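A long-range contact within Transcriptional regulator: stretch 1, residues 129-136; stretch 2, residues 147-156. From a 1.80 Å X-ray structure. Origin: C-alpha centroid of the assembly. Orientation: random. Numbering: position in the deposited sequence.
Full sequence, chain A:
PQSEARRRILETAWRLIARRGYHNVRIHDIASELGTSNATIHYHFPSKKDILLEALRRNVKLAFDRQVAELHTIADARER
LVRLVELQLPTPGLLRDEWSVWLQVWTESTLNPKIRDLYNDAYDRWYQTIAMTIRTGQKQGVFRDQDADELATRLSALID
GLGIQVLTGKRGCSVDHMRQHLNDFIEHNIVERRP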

# COMPACT_ATOMS: atom_id res chain seq x y z
N THR A 129 -18.27 4.97 -6.33
CA THR A 129 -19.20 4.24 -5.53
C THR A 129 -19.29 4.77 -4.09
O THR A 129 -20.36 4.92 -3.51
CB THR A 129 -18.82 2.77 -5.57
OG1 THR A 129 -19.16 2.34 -6.88
CG2 THR A 129 -19.62 1.98 -4.52
N ILE A 130 -18.11 4.96 -3.46
CA ILE A 130 -18.04 5.47 -2.12
C ILE A 130 -18.63 6.85 -2.08
O ILE A 130 -19.54 7.13 -1.23
CB ILE A 130 -16.55 5.55 -1.65
CG1 ILE A 130 -15.91 4.17 -1.60
CG2 ILE A 130 -16.50 6.16 -0.26
CD1 ILE A 130 -16.68 3.18 -0.75
N ALA A 131 -18.19 7.73 -2.98
CA ALA A 131 -18.72 9.08 -2.95
C ALA A 131 -20.25 9.15 -3.13
O ALA A 131 -20.99 9.94 -2.48
CB ALA A 131 -17.97 9.95 -4.00
N MSE A 132 -20.75 8.29 -4.02
CA MSE A 132 -22.16 8.24 -4.28
C MSE A 132 -22.86 7.77 -3.06
O MSE A 132 -23.97 8.25 -2.78
CB MSE A 132 -22.47 7.38 -5.49
CG MSE A 132 -23.96 7.28 -5.71
SE MSE A 132 -24.20 5.87 -7.09
CE MSE A 132 -23.79 4.11 -6.24
N THR A 133 -22.29 6.80 -2.34
CA THR A 133 -22.96 6.30 -1.11
C THR A 133 -23.08 7.40 -0.02
O THR A 133 -24.09 7.55 0.67
CB THR A 133 -22.21 5.10 -0.63
OG1 THR A 133 -22.16 4.20 -1.78
CG2 THR A 133 -22.91 4.39 0.61
N ILE A 134 -21.99 8.14 0.13
CA ILE A 134 -21.97 9.27 1.03
C ILE A 134 -23.06 10.26 0.70
O ILE A 134 -23.81 10.62 1.63
CB ILE A 134 -20.55 9.89 1.11
CG1 ILE A 134 -19.64 8.86 1.78
CG2 ILE A 134 -20.57 11.18 1.89
CD1 ILE A 134 -18.16 9.12 1.53
N ARG A 135 -23.18 10.69 -0.57
CA ARG A 135 -24.22 11.65 -0.94
C ARG A 135 -25.63 11.07 -0.74
O ARG A 135 -26.58 11.76 -0.41
CB ARG A 135 -24.00 12.12 -2.40
CG ARG A 135 -22.67 12.80 -2.58
CD ARG A 135 -22.46 13.25 -4.03
NE ARG A 135 -21.13 13.75 -4.38
CZ ARG A 135 -20.27 13.05 -5.13
NH1 ARG A 135 -20.66 11.85 -5.70
NH2 ARG A 135 -19.12 13.57 -5.43
N THR A 136 -25.82 9.77 -0.91
CA THR A 136 -27.16 9.26 -0.60
C THR A 136 -27.48 9.36 0.92
O THR A 136 -28.61 9.77 1.28
CB THR A 136 -27.33 7.79 -1.08
OG1 THR A 136 -27.02 7.69 -2.46
CG2 THR A 136 -28.72 7.25 -0.90
N ASP A 147 -17.76 17.39 2.30
CA ASP A 147 -17.43 17.12 0.90
C ASP A 147 -17.19 15.61 0.75
O ASP A 147 -16.33 14.99 1.41
CB ASP A 147 -16.24 17.95 0.49
CG ASP A 147 -15.80 17.70 -0.90
OD1 ASP A 147 -15.32 16.60 -1.20
OD2 ASP A 147 -15.84 18.66 -1.71
N ALA A 148 -18.02 15.01 -0.09
CA ALA A 148 -17.97 13.57 -0.34
C ALA A 148 -16.77 13.11 -1.08
O ALA A 148 -16.38 11.96 -0.97
CB ALA A 148 -19.21 13.13 -1.08
N ASP A 149 -16.20 13.97 -1.89
CA ASP A 149 -15.01 13.59 -2.59
C ASP A 149 -13.79 13.50 -1.61
O ASP A 149 -12.95 12.58 -1.71
CB ASP A 149 -14.74 14.70 -3.64
CG ASP A 149 -15.53 14.54 -4.92
OD1 ASP A 149 -15.08 13.76 -5.78
OD2 ASP A 149 -16.49 15.31 -5.18
N GLU A 150 -13.64 14.48 -0.74
CA GLU A 150 -12.53 14.48 0.24
C GLU A 150 -12.68 13.28 1.15
O GLU A 150 -11.67 12.59 1.46
CB GLU A 150 -12.48 15.77 1.08
CG GLU A 150 -11.97 17.02 0.37
CD GLU A 150 -10.44 17.05 0.09
OE1 GLU A 150 -9.99 18.17 -0.25
OE2 GLU A 150 -9.68 16.04 0.21
N LEU A 151 -13.94 13.00 1.52
CA LEU A 151 -14.27 11.87 2.37
C LEU A 151 -14.02 10.55 1.65
O LEU A 151 -13.51 9.65 2.26
CB LEU A 151 -15.69 11.99 2.91
CG LEU A 151 -16.14 10.79 3.78
CD1 LEU A 151 -15.12 10.52 4.88
CD2 LEU A 151 -17.51 11.04 4.41
N ALA A 152 -14.52 10.36 0.40
CA ALA A 152 -14.14 9.17 -0.35
C ALA A 152 -12.60 9.01 -0.41
O ALA A 152 -12.11 7.93 -0.34
CB ALA A 152 -14.68 9.26 -1.76
N THR A 153 -11.86 10.08 -0.65
CA THR A 153 -10.35 10.07 -0.63
C THR A 153 -9.83 9.57 0.66
O THR A 153 -8.97 8.66 0.70
CB THR A 153 -9.80 11.46 -0.94
OG1 THR A 153 -9.93 11.69 -2.35
CG2 THR A 153 -8.31 11.54 -0.65
N ARG A 154 -10.35 10.13 1.74
CA ARG A 154 -9.93 9.66 3.06
C ARG A 154 -10.29 8.25 3.36
O ARG A 154 -9.43 7.51 3.86
CB ARG A 154 -10.46 10.59 4.13
CG ARG A 154 -10.00 10.41 5.54
CD ARG A 154 -10.21 11.61 6.49
NE ARG A 154 -9.47 12.80 6.06
CZ ARG A 154 -9.53 14.02 6.57
NH1 ARG A 154 -8.73 14.99 6.04
NH2 ARG A 154 -10.33 14.27 7.59
N LEU A 155 -11.55 7.84 3.11
CA LEU A 155 -11.95 6.47 3.42
C LEU A 155 -11.14 5.47 2.64
O LEU A 155 -10.66 4.46 3.23
CB LEU A 155 -13.47 6.28 3.26
CG LEU A 155 -13.97 4.91 3.59
CD1 LEU A 155 -13.59 4.47 5.01
CD2 LEU A 155 -15.47 4.90 3.33
N SER A 156 -10.94 5.68 1.36
CA SER A 156 -10.17 4.79 0.52
C SER A 156 -8.73 4.63 0.93
O SER A 156 -8.20 3.50 0.96
CB SER A 156 -10.23 5.17 -0.96
OG SER A 156 -9.88 6.47 -1.20
O HOH W 1 -17.51 12.49 -6.95

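Three alanines, Ala 131, Ala 148 and Ala 152, meet where two helices cross. Their axes approach to 8.6 Å, and the CA atoms of Ala 131 and Ala 148 lie 5.2 Å apart. The N-to-C directions differ by 127°, so the helices run obliquely, nearer antiparallel than parallel. Methyl side chains take up little room, which fits the short CA-to-CA distance. Ala 131 CB sits 4.0 Å from Ala 152 CB, and Ala 148 CB lies 3.9 Å from Ala 131 O.

Larger apolar side chains extend the contact. Ile 130 CG2 packs 3.9 Å from Ala 152 CB and 3.9 Å from Leu 155 CD2. Ile 134 CG2 lies 3.8 Å from Ala 148 CB, while Ile 134 CD1 reaches 3.5 Å from Leu 151 CG. All these residues are buried, so their packing keeps apolar surface from solvent.

One charged pair adds to the contact. Arg 135 NH2 and Asp 149 OD2 form a salt bridge at 3.2 Å. Its hydrogen bond is weak, with an angle of 121° at the hydrogen. Water 1 also links the pair, accepting from Arg 135 NH2 at 2.5 Å and donating to Asp 149 OD1 at 3.0 Å. Ala 148 CB covers one face of the guanidinium. Asp 147 caps the second helix: its OD1 accepts from Glu 150 N at 2.7 Å.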